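Local structure of endoglucanase (3X17) at residues 238-251 with 263-275. The protein is a family 9 glycoside hydrolase, an endoglucanase that cleaves internal beta-1,4-glucosidic bonds of cellulose, with an N-terminal Ig-like domain before its (alpha/alpha)6 barrel. Numbering follows the deposited sequence.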
ATOM      1  N   ARG A 238      15.173  22.019   1.216  1.00 36.35           N
ATOM      2  CA  ARG A 238      15.745  23.309   1.512  1.00 38.51           C
ATOM      3  C   ARG A 238      17.233  23.183   1.178  1.00 37.68           C
ATOM      4  O   ARG A 238      17.777  22.075   1.236  1.00 40.03           O
ATOM      5  CB  ARG A 238      15.525  23.500   3.006  1.00 36.81           C
ATOM      6  CG  ARG A 238      15.681  24.851   3.538  1.00 44.06           C
ATOM      7  CD  ARG A 238      16.270  24.686   4.917  1.00 50.10           C
ATOM      8  NE  ARG A 238      15.245  24.737   5.917  1.00 45.38           N
ATOM      9  CZ  ARG A 238      15.458  24.569   7.217  1.00 44.43           C
ATOM     10  NH1 ARG A 238      16.626  24.118   7.674  1.00 38.55           N
ATOM     11  NH2 ARG A 238      14.467  24.809   8.045  1.00 34.39           N
ATOM     12  N   PRO A 239      17.903  24.296   0.818  1.00 37.27           N
ATOM     13  CA  PRO A 239      19.237  24.111   0.263  1.00 37.44           C
ATOM     14  C   PRO A 239      20.234  23.477   1.228  1.00 37.70           C
ATOM     15  O   PRO A 239      21.262  22.952   0.792  1.00 37.57           O
ATOM     16  CB  PRO A 239      19.676  25.547  -0.081  1.00 40.21           C
ATOM     17  CG  PRO A 239      18.394  26.248  -0.374  1.00 36.88           C
ATOM     18  CD  PRO A 239      17.427  25.684   0.646  1.00 38.06           C
ATOM     19  N   ASP A 240      19.952  23.504   2.527  1.00 36.43           N
ATOM     20  CA  ASP A 240      20.865  22.835   3.442  1.00 36.54           C
ATOM     21  C   ASP A 240      20.614  21.312   3.447  1.00 34.84           C
ATOM     22  O   ASP A 240      21.396  20.559   4.020  1.00 33.62           O
ATOM     23  CB  ASP A 240      20.846  23.463   4.852  1.00 35.36           C
ATOM     24  CG  ASP A 240      19.482  23.356   5.535  1.00 35.75           C
ATOM     25  OD1 ASP A 240      18.499  22.975   4.873  1.00 34.99           O
ATOM     26  OD2 ASP A 240      19.384  23.746   6.713  1.00 36.23           O
ATOM     27  N   GLY A 241      19.560  20.868   2.745  1.00 33.08           N
ATOM     28  CA  GLY A 241      19.273  19.427   2.622  1.00 29.71           C
ATOM     29  C   GLY A 241      18.115  18.973   3.463  1.00 31.61           C
ATOM     30  O   GLY A 241      17.560  17.896   3.230  1.00 34.60           O
ATOM     31  N   ALA A 242      17.640  19.832   4.364  1.00 30.76           N
ATOM     32  CA  ALA A 242      16.458  19.492   5.154  1.00 31.22           C
ATOM     33  C   ALA A 242      15.181  19.471   4.289  1.00 30.37           C
ATOM     34  O   ALA A 242      15.110  20.150   3.283  1.00 30.53           O
ATOM     35  CB  ALA A 242      16.297  20.470   6.342  1.00 32.48           C
ATOM     36  N   VAL A 243      14.187  18.683   4.688  1.00 28.43           N
ATOM     37  CA  VAL A 243      12.987  18.481   3.875  1.00 29.91           C
ATOM     38  C   VAL A 243      11.729  18.853   4.660  1.00 30.86           C
ATOM     39  O   VAL A 243      11.578  18.453   5.818  1.00 31.83           O
ATOM     40  CB  VAL A 243      12.880  17.019   3.337  1.00 30.20           C
ATOM     41  CG1 VAL A 243      11.589  16.813   2.513  1.00 27.38           C
ATOM     42  CG2 VAL A 243      14.085  16.695   2.477  1.00 24.65           C
ATOM     43  N   TYR A 244      10.919  19.750   4.089  1.00 31.27           N
ATOM     44  CA  TYR A 244       9.673  20.191   4.725  1.00 30.67           C
ATOM     45  C   TYR A 244       8.713  19.030   4.872  1.00 31.27           C
ATOM     46  O   TYR A 244       8.770  18.052   4.117  1.00 32.26           O
ATOM     47  CB  TYR A 244       9.005  21.338   3.927  1.00 29.69           C
ATOM     48  CG  TYR A 244       9.843  22.599   3.884  1.00 31.92           C
ATOM     49  CD1 TYR A 244      10.075  23.342   5.043  1.00 31.27           C
ATOM     50  CD2 TYR A 244      10.464  23.010   2.704  1.00 30.50           C
ATOM     51  CE1 TYR A 244      10.869  24.483   5.020  1.00 30.11           C
ATOM     52  CE2 TYR A 244      11.263  24.149   2.662  1.00 27.98           C
ATOM     53  CZ  TYR A 244      11.473  24.875   3.827  1.00 32.91           C
ATOM     54  OH  TYR A 244      12.285  25.996   3.811  1.00 32.99           O
ATOM     55  N   HIS A 245       7.811  19.146   5.836  1.00 30.33           N
ATOM     56  CA  HIS A 245       7.061  17.996   6.299  1.00 31.63           C
ATOM     57  C   HIS A 245       5.865  17.722   5.407  1.00 32.23           C
ATOM     58  O   HIS A 245       5.535  16.581   5.129  1.00 33.35           O
ATOM     59  CB  HIS A 245       6.593  18.220   7.728  1.00 30.99           C
ATOM     60  CG  HIS A 245       5.698  17.145   8.248  1.00 32.41           C
ATOM     61  ND1 HIS A 245       6.087  15.818   8.310  1.00 36.53           N
ATOM     62  CD2 HIS A 245       4.505  17.219   8.887  1.00 31.16           C
ATOM     63  CE1 HIS A 245       5.152  15.120   8.931  1.00 32.97           C
ATOM     64  NE2 HIS A 245       4.165  15.939   9.256  1.00 31.43           N
ATOM     65  N   LYS A 246       5.187  18.771   4.986  1.00 28.74           N
ATOM     66  CA  LYS A 246       3.940  18.600   4.292  1.00 29.30           C
ATOM     67  C   LYS A 246       3.471  19.969   3.812  1.00 30.64           C
ATOM     68  O   LYS A 246       4.069  21.009   4.155  1.00 29.74           O
ATOM     69  CB  LYS A 246       2.892  17.985   5.228  1.00 28.99           C
ATOM     70  CG  LYS A 246       2.486  18.920   6.392  1.00 28.47           C
ATOM     71  CD  LYS A 246       1.304  18.399   7.173  1.00 25.31           C
ATOM     72  CE  LYS A 246       1.113  19.224   8.459  1.00 29.60           C
ATOM     73  NZ  LYS A 246      -0.193  18.914   9.139  1.00 34.23           N
ATOM     74  N   LEU A 247       2.465  19.942   2.946  1.00 30.97           N
ATOM     75  CA  LEU A 247       1.967  21.125   2.300  1.00 32.91           C
ATOM     76  C   LEU A 247       0.465  21.034   2.268  1.00 33.20           C
ATOM     77  O   LEU A 247      -0.095  20.100   1.696  1.00 35.68           O
ATOM     78  CB  LEU A 247       2.517  21.219   0.883  1.00 30.46           C
ATOM     79  CG  LEU A 247       2.420  22.595   0.248  1.00 32.77           C
ATOM     80  CD1 LEU A 247       3.469  22.687  -0.877  1.00 32.91           C
ATOM     81  CD2 LEU A 247       0.993  22.873  -0.260  1.00 26.61           C
ATOM     82  N   ALA A 248      -0.211  21.989   2.882  1.00 31.62           N
ATOM     83  CA  ALA A 248      -1.669  21.888   2.961  1.00 35.02           C
ATOM     84  C   ALA A 248      -2.283  23.236   3.303  1.00 33.72           C
ATOM     85  O   ALA A 248      -1.563  24.162   3.652  1.00 31.28           O
ATOM     86  CB  ALA A 248      -2.092  20.822   3.987  1.00 32.23           C
ATOM     87  N   GLY A 249      -3.601  23.333   3.160  1.00 35.77           N
ATOM     88  CA  GLY A 249      -4.354  24.525   3.572  1.00 37.83           C
ATOM     89  C   GLY A 249      -4.472  24.548   5.079  1.00 41.53           C
ATOM     90  O   GLY A 249      -4.196  23.536   5.741  1.00 40.56           O
ATOM     91  N   LEU A 250      -4.858  25.704   5.630  1.00 42.49           N
ATOM     92  CA  LEU A 250      -5.193  25.813   7.056  1.00 42.55           C
ATOM     93  C   LEU A 250      -6.504  25.095   7.379  1.00 40.05           C
ATOM     94  O   LEU A 250      -6.742  24.714   8.515  1.00 39.38           O
ATOM     95  CB  LEU A 250      -5.269  27.293   7.485  1.00 42.96           C
ATOM     96  CG  LEU A 250      -3.973  28.101   7.303  1.00 46.22           C
ATOM     97  CD1 LEU A 250      -4.186  29.586   7.602  1.00 49.43           C
ATOM     98  CD2 LEU A 250      -2.851  27.537   8.178  1.00 42.94           C
ATOM     99  N   ARG A 251      -7.331  24.896   6.362  1.00 40.63           N
ATOM    100  CA  ARG A 251      -8.645  24.277   6.534  1.00 41.31           C
ATOM    101  C   ARG A 251      -8.846  23.053   5.626  1.00 40.14           C
ATOM    102  O   ARG A 251      -8.309  22.989   4.515  1.00 36.62           O
ATOM    103  CB  ARG A 251      -9.756  25.311   6.274  1.00 43.68           C
ATOM    104  CG  ARG A 251      -9.781  26.460   7.322  1.00 50.14           C
ATOM    105  CD  ARG A 251     -10.734  27.598   6.935  1.00 62.64           C
ATOM    106  NE  ARG A 251     -10.439  28.161   5.611  1.00 71.85           N
ATOM    107  CZ  ARG A 251      -9.521  29.100   5.364  1.00 73.76           C
ATOM    108  NH1 ARG A 251      -8.762  29.588   6.348  1.00 70.02           N
ATOM    109  NH2 ARG A 251      -9.348  29.539   4.119  1.00 72.15           N
ATOM    110  N   GLN A 263      -8.092  28.022  -1.330  1.00 41.02           N
ATOM    111  CA  GLN A 263      -7.418  28.537  -0.141  1.00 41.03           C
ATOM    112  C   GLN A 263      -5.881  28.567  -0.301  1.00 40.85           C
ATOM    113  O   GLN A 263      -5.309  27.817  -1.089  1.00 38.55           O
ATOM    114  CB  GLN A 263      -7.826  27.751   1.104  1.00 40.64           C
ATOM    115  CG  GLN A 263      -7.372  26.287   1.075  1.00 39.30           C
ATOM    116  CD  GLN A 263      -7.630  25.575   2.377  1.00 37.21           C
ATOM    117  OE1 GLN A 263      -7.342  26.098   3.456  1.00 40.21           O
ATOM    118  NE2 GLN A 263      -8.170  24.362   2.290  1.00 34.76           N
ATOM    119  N   ARG A 264      -5.223  29.466   0.421  1.00 38.91           N
ATOM    120  CA  ARG A 264      -3.785  29.530   0.360  1.00 40.61           C
ATOM    121  C   ARG A 264      -3.263  28.231   0.971  1.00 40.12           C
ATOM    122  O   ARG A 264      -3.878  27.696   1.909  1.00 38.88           O
ATOM    123  CB  ARG A 264      -3.288  30.722   1.168  1.00 43.04           C
ATOM    124  CG  ARG A 264      -1.777  30.758   1.335  1.00 47.89           C
ATOM    125  CD  ARG A 264      -1.311  32.136   1.720  1.00 47.45           C
ATOM    126  NE  ARG A 264      -1.340  32.999   0.557  1.00 53.05           N
ATOM    127  CZ  ARG A 264      -0.574  34.070   0.409  1.00 51.65           C
ATOM    128  NH1 ARG A 264       0.271  34.426   1.364  1.00 51.63           N
ATOM    129  NH2 ARG A 264      -0.662  34.780  -0.697  1.00 47.08           N
ATOM    130  N   ARG A 265      -2.179  27.692   0.408  1.00 37.28           N
ATOM    131  CA  ARG A 265      -1.572  26.474   0.953  1.00 38.49           C
ATOM    132  C   ARG A 265      -0.160  26.737   1.441  1.00 37.87           C
ATOM    133  O   ARG A 265       0.590  27.480   0.809  1.00 38.75           O
ATOM    134  CB  ARG A 265      -1.570  25.348  -0.079  1.00 36.74           C
ATOM    135  CG  ARG A 265      -2.955  25.079  -0.656  1.00 40.69           C
ATOM    136  CD  ARG A 265      -3.331  23.619  -0.556  1.00 37.36           C
ATOM    137  NE  ARG A 265      -2.527  22.768  -1.446  1.00 38.88           N
ATOM    138  CZ  ARG A 265      -2.749  21.466  -1.571  1.00 34.93           C
ATOM    139  NH1 ARG A 265      -3.720  20.909  -0.862  1.00 34.13           N
ATOM    140  NH2 ARG A 265      -2.070  20.737  -2.432  1.00 32.97           N
ATOM    141  N   TYR A 266       0.189  26.088   2.548  1.00 36.16           N
ATOM    142  CA  TYR A 266       1.389  26.391   3.322  1.00 35.36           C
ATOM    143  C   TYR A 266       2.333  25.209   3.376  1.00 35.15           C
ATOM    144  O   TYR A 266       1.911  24.051   3.358  1.00 33.21           O
ATOM    145  CB  TYR A 266       1.043  26.792   4.757  1.00 36.02           C
ATOM    146  CG  TYR A 266       0.323  28.115   4.837  1.00 39.60           C
ATOM    147  CD1 TYR A 266       1.023  29.321   4.788  1.00 39.32           C
ATOM    148  CD2 TYR A 266      -1.062  28.156   4.884  1.00 43.95           C
ATOM    149  CE1 TYR A 266       0.345  30.543   4.828  1.00 46.91           C
ATOM    150  CE2 TYR A 266      -1.747  29.362   4.892  1.00 49.75           C
ATOM    151  CZ  TYR A 266      -1.043  30.549   4.883  1.00 48.41           C
ATOM    152  OH  TYR A 266      -1.755  31.725   4.888  1.00 54.48           O
ATOM    153  N   VAL A 267       3.618  25.525   3.432  1.00 33.15           N
ATOM    154  CA  VAL A 267       4.667  24.523   3.513  1.00 33.95           C
ATOM    155  C   VAL A 267       5.097  24.478   4.965  1.00 33.98           C
ATOM    156  O   VAL A 267       5.534  25.483   5.517  1.00 33.51           O
ATOM    157  CB  VAL A 267       5.858  24.937   2.627  1.00 33.78           C
ATOM    158  CG1 VAL A 267       7.045  23.991   2.806  1.00 31.27           C
ATOM    159  CG2 VAL A 267       5.397  25.021   1.178  1.00 32.37           C
ATOM    160  N   TYR A 268       4.823  23.354   5.611  1.00 34.23           N
ATOM    161  CA  TYR A 268       5.059  23.209   7.044  1.00 32.93           C
ATOM    162  C   TYR A 268       6.526  22.884   7.324  1.00 33.93           C
ATOM    163  O   TYR A 268       7.282  22.564   6.403  1.00 34.52           O
ATOM    164  CB  TYR A 268       4.126  22.138   7.599  1.00 32.45           C
ATOM    165  CG  TYR A 268       2.673  22.591   7.649  1.00 34.22           C
ATOM    166  CD1 TYR A 268       1.930  22.719   6.483  1.00 35.44           C
ATOM    167  CD2 TYR A 268       2.116  23.067   8.834  1.00 36.49           C
ATOM    168  CE1 TYR A 268       0.639  23.162   6.510  1.00 33.72           C
ATOM    169  CE2 TYR A 268       0.812  23.518   8.869  1.00 40.61           C
ATOM    170  CZ  TYR A 268       0.085  23.559   7.705  1.00 36.23           C
ATOM    171  OH  TYR A 268      -1.189  24.047   7.711  1.00 43.86           O
ATOM    172  N   ARG A 269       6.913  22.943   8.596  1.00 32.01           N
ATOM    173  CA  ARG A 269       8.310  23.024   8.978  1.00 33.23           C
ATOM    174  C   ARG A 269       9.026  21.697   8.729  1.00 33.54           C
ATOM    175  O   ARG A 269       8.393  20.641   8.686  1.00 31.15           O
ATOM    176  CB  ARG A 269       8.408  23.365  10.461  1.00 34.09           C
ATOM    177  CG  ARG A 269       7.976  22.197  11.365  1.00 36.37           C
ATOM    178  CD  ARG A 269       7.990  22.580  12.824  1.00 40.24           C
ATOM    179  NE  ARG A 269       7.101  23.699  13.084  1.00 41.85           N
ATOM    180  CZ  ARG A 269       7.267  24.567  14.076  1.00 50.32           C
ATOM    181  NH1 ARG A 269       8.266  24.417  14.949  1.00 49.04           N
ATOM    182  NH2 ARG A 269       6.404  25.567  14.217  1.00 51.14           N
ATOM    183  N   ILE A 270      10.347  21.761   8.563  1.00 34.20           N
ATOM    184  CA  ILE A 270      11.126  20.560   8.314  1.00 33.27           C
ATOM    185  C   ILE A 270      11.060  19.572   9.485  1.00 36.48           C
ATOM    186  O   ILE A 270      10.830  19.950  10.641  1.00 33.51           O
ATOM    187  CB  ILE A 270      12.588  20.861   8.000  1.00 32.67           C
ATOM    188  CG1 ILE A 270      13.272  21.544   9.188  1.00 32.26           C
ATOM    189  CG2 ILE A 270      12.711  21.715   6.731  1.00 30.29           C
ATOM    190  CD1 ILE A 270      14.296  20.676   9.942  1.00 36.87           C
ATOM    191  N   THR A 271      11.477  18.344   9.181  1.00 37.04           N
ATOM    192  CA  THR A 271      11.541  17.266  10.132  1.00 35.86           C
ATOM    193  C   THR A 271      12.734  16.407   9.690  1.00 37.88           C
ATOM    194  O   THR A 271      13.029  16.326   8.489  1.00 37.62           O
ATOM    195  CB  THR A 271      10.244  16.481   9.988  1.00 37.37           C
ATOM    196  OG1 THR A 271       9.344  16.784  11.064  1.00 39.07           O
ATOM    197  CG2 THR A 271      10.479  15.052   9.818  1.00 26.71           C
ATOM    198  N   THR A 272      13.469  15.843  10.649  1.00 35.61           N
ATOM    199  CA  THR A 272      14.571  14.937  10.328  1.00 34.72           C
ATOM    200  C   THR A 272      14.109  13.582   9.791  1.00 33.94           C
ATOM    201  O   THR A 272      14.755  13.052   8.907  1.00 34.83           O
ATOM    202  CB  THR A 272      15.528  14.726  11.524  1.00 32.55           C
ATOM    203  OG1 THR A 272      14.758  14.417  12.695  1.00 35.31           O
ATOM    204  CG2 THR A 272      16.323  15.999  11.779  1.00 33.59           C
ATOM    205  N   GLN A 273      13.003  13.023  10.301  1.00 32.90           N
ATOM    206  CA  GLN A 273      12.446  11.797   9.687  1.00 33.78           C
ATOM    207  C   GLN A 273      12.099  11.965   8.207  1.00 31.02           C
ATOM    208  O   GLN A 273      12.366  11.084   7.398  1.00 30.16           O
ATOM    209  CB  GLN A 273      11.261  11.198  10.485  1.00 32.29           C
ATOM    210  CG  GLN A 273      10.037  12.098  10.636  1.00 33.14           C
ATOM    211  CD  GLN A 273       8.940  11.805   9.616  1.00 37.93           C
ATOM    212  OE1 GLN A 273       9.131  11.009   8.681  1.00 35.50           O
ATOM    213  NE2 GLN A 273       7.796  12.483   9.761  1.00 30.88           N
ATOM    214  N   ASP A 274      11.490  13.094   7.858  1.00 31.13           N
ATOM    215  CA  ASP A 274      11.181  13.377   6.470  1.00 30.00           C
ATOM    216  C   ASP A 274      12.468  13.523   5.677  1.00 31.17           C
ATOM    217  O   ASP A 274      12.544  13.083   4.523  1.00 31.89           O
ATOM    218  CB  ASP A 274      10.306  14.634   6.316  1.00 29.77           C
ATOM    219  CG  ASP A 274       8.864  14.411   6.776  1.00 33.61           C
ATOM    220  OD1 ASP A 274       8.224  13.455   6.283  1.00 32.75           O
ATOM    221  OD2 ASP A 274       8.355  15.227   7.598  1.00 33.93           O
ATOM    222  N   THR A 275      13.455  14.199   6.261  1.00 30.78           N
ATOM    223  CA  THR A 275      14.705  14.429   5.568  1.00 30.90           C
ATOM    224  C   THR A 275      15.381  13.067   5.238  1.00 32.30           C
ATOM    225  O   THR A 275      15.816  12.809   4.100  1.00 30.80           O
ATOM    226  CB  THR A 275      15.621  15.343   6.429  1.00 32.09           C
ATOM    227  OG1 THR A 275      14.976  16.611   6.647  1.00 31.85           O
ATOM    228  CG2 THR A 275      16.948  15.569   5.757  1.00 30.09           C
TER
HETATM  229  O   HOH W   1      -3.122  22.038   7.794  1.00 35.90           O
HETATM  230  O   HOH W   2      -5.445  27.974   3.972  1.00 39.50           O
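An antiparallel pair of strands in the catalytic domain joins Leu247 and Ala248 to Val267 and Tyr266, and leads into helix 272-288 of the (alpha/alpha)6 barrel. Tyr266 N gives Ala248 O a nearly straight bond of 2.8 Å, and Ala248 N returns one to Tyr266 O. Tyr268 N donates to Lys246 O at 2.9 Å. Lys246 lays its extended chain over one face of the Tyr268 ring, with CE 4.0 Å from the ring centroid. Its NZ adds a cation-pi contact and also hydrogen-bonds Ser328 OG and the backbone O of Asp324. At the end where the loop between the strands begins and finishes, the Gln263 amide grips the backbone of Arg251 twice. NE2 gives Arg251 O a bond of 2.6 Å, and OE1 takes Arg251 N in its carbonyl plane, on a lone pair. A water links the same OE1 to Leu250 N and Arg264 O. With an alanine in place of Gln263, both backbone groups of Arg251 would probably lose these mates, leaving this end less restrained. At the helix end, His245 ND1 donates to Asp274 OD2, modelled too close for its length to be exact. The imidazole swings out opposite the backbone N (chi1 174°), which helps bring ND1 to the carboxylate. NE2 bonds the backbone O of Pro330, and Asp274 OD1 bonds Thr185 OG1. Bonds at both ring nitrogens probably fix the buried imidazole's rotation.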